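Local coordinates for protein cystathionine gamma-lyase (Saccharomyces cerevisiae, PDB 1N8P) that belongs to the Cys/Met metabolism family of pyridoxal-phosphate-dependent enzymes and holds pyridoxal-5'-phosphate in a pocket, at residues A81-I86 and L141-T146; L175-T180 and S187-F192. One frame throughout, in Å; residues are numbered along the deposited sequence.

Contact 1 (A81-I86 and L141-T146)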
# COMPACT_ATOMS: atom_id res chain seq x y z
N ALA A 81 -3.33 3.29 -22.69
CA ALA A 81 -3.60 4.71 -22.51
C ALA A 81 -2.51 5.53 -23.17
O ALA A 81 -2.76 6.63 -23.66
CB ALA A 81 -3.66 5.02 -21.02
N THR A 82 -1.30 4.96 -23.19
CA THR A 82 -0.10 5.58 -23.75
C THR A 82 -0.14 5.58 -25.27
O THR A 82 0.41 6.48 -25.92
CB THR A 82 1.16 4.82 -23.27
OG1 THR A 82 1.26 4.93 -21.85
CG2 THR A 82 2.41 5.39 -23.88
N THR A 83 -0.77 4.57 -25.84
CA THR A 83 -0.90 4.47 -27.28
C THR A 83 -2.03 5.41 -27.64
O THR A 83 -2.05 6.02 -28.71
CB THR A 83 -1.30 3.06 -27.70
OG1 THR A 83 -0.20 2.16 -27.48
CG2 THR A 83 -1.72 3.02 -29.15
N ALA A 84 -2.98 5.51 -26.72
CA ALA A 84 -4.16 6.35 -26.91
C ALA A 84 -3.84 7.82 -26.96
O ALA A 84 -4.37 8.54 -27.80
CB ALA A 84 -5.19 6.07 -25.80
N THR A 85 -3.00 8.27 -26.04
CA THR A 85 -2.64 9.67 -26.00
C THR A 85 -1.90 10.00 -27.29
O THR A 85 -2.07 11.09 -27.85
CB THR A 85 -1.75 9.95 -24.78
OG1 THR A 85 -2.46 9.52 -23.62
CG2 THR A 85 -1.41 11.45 -24.66
N ILE A 86 -1.10 9.06 -27.77
CA ILE A 86 -0.35 9.30 -29.00
C ILE A 86 -1.29 9.41 -30.21
O ILE A 86 -1.11 10.27 -31.07
CB ILE A 86 0.68 8.20 -29.26
CG1 ILE A 86 1.67 8.10 -28.10
CG2 ILE A 86 1.44 8.51 -30.54
CD1 ILE A 86 2.82 7.05 -28.33
N LEU A 141 1.55 8.54 -38.73
CA LEU A 141 2.21 7.69 -37.74
C LEU A 141 2.65 6.39 -38.37
O LEU A 141 1.99 5.89 -39.27
CB LEU A 141 1.25 7.40 -36.55
CG LEU A 141 1.64 6.52 -35.32
CD1 LEU A 141 2.41 7.32 -34.29
CD2 LEU A 141 0.39 6.00 -34.63
N VAL A 142 3.77 5.85 -37.90
CA VAL A 142 4.28 4.55 -38.34
C VAL A 142 4.57 3.86 -37.01
O VAL A 142 5.44 4.32 -36.24
CB VAL A 142 5.60 4.65 -39.16
CG1 VAL A 142 6.05 3.28 -39.58
CG2 VAL A 142 5.37 5.47 -40.38
N TRP A 143 3.84 2.78 -36.74
CA TRP A 143 4.00 2.06 -35.50
C TRP A 143 4.76 0.76 -35.71
O TRP A 143 4.36 -0.07 -36.52
CB TRP A 143 2.63 1.77 -34.89
CG TRP A 143 2.64 1.36 -33.44
CD1 TRP A 143 2.80 0.10 -32.95
CD2 TRP A 143 2.41 2.20 -32.30
NE1 TRP A 143 2.68 0.10 -31.59
CE2 TRP A 143 2.44 1.38 -31.16
CE3 TRP A 143 2.18 3.57 -32.14
CZ2 TRP A 143 2.25 1.88 -29.87
CZ3 TRP A 143 2.00 4.06 -30.86
CH2 TRP A 143 2.03 3.22 -29.74
N ILE A 144 5.86 0.61 -34.99
CA ILE A 144 6.70 -0.58 -35.09
C ILE A 144 6.79 -1.31 -33.75
O ILE A 144 7.15 -0.73 -32.74
CB ILE A 144 8.11 -0.22 -35.52
CG1 ILE A 144 8.11 0.30 -36.95
CG2 ILE A 144 9.00 -1.43 -35.39
CD1 ILE A 144 9.51 0.73 -37.42
N GLU A 145 6.46 -2.59 -33.78
CA GLU A 145 6.50 -3.43 -32.60
C GLU A 145 7.74 -4.30 -32.85
O GLU A 145 7.61 -5.45 -33.21
CB GLU A 145 5.23 -4.27 -32.56
CG GLU A 145 4.93 -4.95 -31.26
CD GLU A 145 3.66 -5.75 -31.35
OE1 GLU A 145 3.65 -6.76 -32.08
OE2 GLU A 145 2.66 -5.37 -30.69
N THR A 146 8.92 -3.72 -32.64
CA THR A 146 10.17 -4.42 -32.91
C THR A 146 10.06 -5.92 -32.81
O THR A 146 10.01 -6.59 -33.84
CB THR A 146 11.35 -3.90 -32.06
OG1 THR A 146 10.89 -3.54 -30.75
CG2 THR A 146 12.01 -2.72 -32.77
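W143 swings its CG anti to the backbone N (chi1 -165°), which turns the six-membered part of the indole toward the helix; at T83, chi1 -70° sets OG1 beside the backbone N and leaves the methyl CG2 anti to it. T83 OG1 comes to 3.3 Å from W143 CH2, approaching obliquely, with the methyl CG2 following at 3.8 Å from the same carbon. One turn on, I86 comes obliquely to the neighbouring carbon: its CD1 lies 4.0 Å from W143 CZ3, and the two side chains cross at about a right angle. The other branch, I86 CG2, reaches L141 CD1 at 4.1 Å. The interface is thus van der Waals packing, with I86 spread over two strand residues. V198 of strand 196-200 touches both I86 and W143 and extends the apolar layer, while V142 and I144 face helix 157-167 on the opposite side of the sheet. Helix 81-86 runs nearly antiparallel to strand 141-144, at 161° and 12.2 Å between axes. Helix 79-88 belongs to the crossover from strand 72-76 to strand 95-99, and here it lies on a third strand, 139-144, of the central sheet, as in fold-type I PLP enzymes.

Contact 2 (L175-T180 and S187-F192). With PLP (pyridoxal-5'-phosphate), chain E.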
# COMPACT_ATOMS: atom_id res chain seq x y z
N LEU A 175 7.65 8.23 -36.08
CA LEU A 175 7.78 6.78 -35.96
C LEU A 175 7.79 6.36 -34.47
O LEU A 175 8.63 6.81 -33.68
CB LEU A 175 9.10 6.33 -36.62
CG LEU A 175 9.52 4.87 -36.53
CD1 LEU A 175 8.57 4.03 -37.32
CD2 LEU A 175 10.92 4.70 -37.05
N VAL A 176 6.84 5.51 -34.09
CA VAL A 176 6.79 5.03 -32.71
C VAL A 176 7.19 3.56 -32.67
O VAL A 176 6.76 2.79 -33.52
CB VAL A 176 5.38 5.16 -32.11
CG1 VAL A 176 5.38 4.60 -30.75
CG2 VAL A 176 4.95 6.62 -32.06
N VAL A 177 8.04 3.18 -31.71
CA VAL A 177 8.47 1.79 -31.56
C VAL A 177 8.13 1.24 -30.17
O VAL A 177 8.54 1.82 -29.16
CB VAL A 177 9.96 1.62 -31.79
CG1 VAL A 177 10.38 0.21 -31.49
CG2 VAL A 177 10.29 1.92 -33.23
N ASP A 178 7.37 0.14 -30.16
CA ASP A 178 6.92 -0.56 -28.95
C ASP A 178 8.10 -1.40 -28.55
O ASP A 178 8.37 -2.40 -29.19
CB ASP A 178 5.76 -1.50 -29.26
CG ASP A 178 5.01 -1.92 -28.02
OD1 ASP A 178 5.63 -2.42 -27.06
OD2 ASP A 178 3.78 -1.75 -27.99
N ASN A 179 8.74 -1.00 -27.46
CA ASN A 179 9.95 -1.64 -26.93
C ASN A 179 9.68 -2.48 -25.69
O ASN A 179 10.63 -2.80 -24.98
CB ASN A 179 10.92 -0.49 -26.60
CG ASN A 179 12.32 -0.95 -26.24
OD1 ASN A 179 12.89 -1.83 -26.85
ND2 ASN A 179 12.91 -0.28 -25.26
N THR A 180 8.41 -2.82 -25.43
CA THR A 180 8.00 -3.62 -24.26
C THR A 180 8.78 -4.94 -24.01
O THR A 180 9.42 -5.11 -22.97
CB THR A 180 6.45 -3.95 -24.31
OG1 THR A 180 5.68 -2.76 -24.03
CG2 THR A 180 6.08 -5.06 -23.31
N SER A 187 17.54 -2.87 -25.57
CA SER A 187 17.55 -1.98 -26.70
C SER A 187 17.03 -0.58 -26.45
O SER A 187 16.24 -0.33 -25.54
CB SER A 187 16.75 -2.61 -27.82
OG SER A 187 16.75 -1.79 -28.97
N ASN A 188 17.49 0.35 -27.28
CA ASN A 188 17.10 1.76 -27.18
C ASN A 188 16.73 2.30 -28.56
O ASN A 188 17.53 3.02 -29.19
CB ASN A 188 18.26 2.58 -26.61
CG ASN A 188 18.48 2.33 -25.15
OD1 ASN A 188 19.54 2.63 -24.62
ND2 ASN A 188 17.48 1.79 -24.48
N PRO A 189 15.50 1.99 -29.02
CA PRO A 189 14.97 2.41 -30.32
C PRO A 189 15.22 3.86 -30.73
O PRO A 189 15.30 4.14 -31.92
CB PRO A 189 13.48 2.06 -30.21
CG PRO A 189 13.50 0.85 -29.36
CD PRO A 189 14.48 1.22 -28.28
N LEU A 190 15.33 4.80 -29.79
CA LEU A 190 15.58 6.19 -30.20
C LEU A 190 16.91 6.27 -30.97
O LEU A 190 16.99 6.92 -32.01
CB LEU A 190 15.62 7.15 -29.01
CG LEU A 190 14.34 7.19 -28.20
CD1 LEU A 190 14.35 8.38 -27.23
CD2 LEU A 190 13.17 7.24 -29.18
N ASN A 191 17.93 5.58 -30.46
CA ASN A 191 19.23 5.55 -31.11
C ASN A 191 19.14 4.93 -32.47
O ASN A 191 20.14 4.52 -33.04
CB ASN A 191 20.22 4.73 -30.29
CG ASN A 191 20.37 5.24 -28.91
OD1 ASN A 191 19.84 6.31 -28.57
ND2 ASN A 191 21.10 4.50 -28.07
N PHE A 192 17.93 4.83 -33.01
CA PHE A 192 17.77 4.23 -34.32
C PHE A 192 16.71 4.94 -35.14
O PHE A 192 16.03 4.32 -35.96
CB PHE A 192 17.41 2.74 -34.20
CG PHE A 192 18.44 1.93 -33.45
CD1 PHE A 192 18.38 1.82 -32.06
CD2 PHE A 192 19.47 1.29 -34.14
CE1 PHE A 192 19.33 1.09 -31.37
CE2 PHE A 192 20.45 0.55 -33.46
CZ PHE A 192 20.38 0.45 -32.08
N1 PLP E . 1.57 -3.84 -25.80
C2 PLP E . 2.36 -4.96 -25.68
C2A PLP E . 3.44 -5.10 -26.74
C3 PLP E . 2.06 -5.87 -24.53
O3 PLP E . 2.91 -6.92 -24.47
C4 PLP E . 0.99 -5.57 -23.63
C4A PLP E . 0.66 -6.51 -22.50
C5 PLP E . 0.22 -4.32 -23.88
C6 PLP E . 0.53 -3.50 -24.95
C5A PLP E . -0.88 -3.94 -22.88
O4P PLP E . -0.44 -3.08 -21.85
P PLP E . -1.46 -2.53 -20.80
O1P PLP E . -0.61 -1.90 -19.81
O2P PLP E . -2.18 -3.74 -20.25
O3P PLP E . -2.33 -1.67 -21.59
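S187 and N179 meet where strand 174-178 has run out and the chain returns through helix 183-186 toward strand 196-200, a beta-alpha-beta connection on the seven-stranded sheet of this fold-type I PLP enzyme. The carbonyl O of S187 takes a weak hydrogen bond from N179 ND2, 3.3 Å long and bent to 147°. That amide nitrogen also has a weak bond to E68, while the S187 hydroxyl turns elsewhere, to the backbone O of Q298. N188 follows and folds its own ND2 back toward S187 O in another weak, strongly bent bond. P189 and N179 carry much of the packing. The CG-CD edge of the P189 ring lies over one face of the N179 amide, N179 CG being 3.7 Å from P189 CD. Farther round the ring, P189 CB rests 3.8 Å from V177 CG1, the branch anti to its backbone N (chi1 174°). P189 and L190 form a short 3-10 segment; L190 leaves toward V197 and A70, and the backbone N of N191 closes the turn on N188 O at 2.9 Å. F192 then puts its ring edge against the backbone of N188 and P189. On the other side of the strand D178 serves the cofactor pocket, its OD1 3.5 Å from PLP C2A. An Asx turn helps hold that carboxylate, T180 N reaching the anti lone pair of D178 OD1. T180 OG1, which also takes the S200 N-H, is a second donor, 3.0 Å from D178 OD1 on its syn side and 17° out of the carboxylate plane.

Contact 1 closes before contact 2 opens along the chain, and their centres lie 11 Å apart. They share the central seven-stranded sheet, in which strands 139-144 and 174-178 run parallel as neighbours, joined by probable backbone hydrogen bonds, I144 N to V176 O at 2.8 Å and D178 N to I144 O at 2.7 Å. Contact 1 packs helix 79-88 on one face of the sheet, while contact 2 ties the loop after helix 183-186 to the end of strand 174-178. The C-terminal ends of both strands lead to the cofactor, touched by E145 just after strand 139-144, by D178 ending strand 174-178 and by T180 beyond it, although the packing itself lies mostly beside that site.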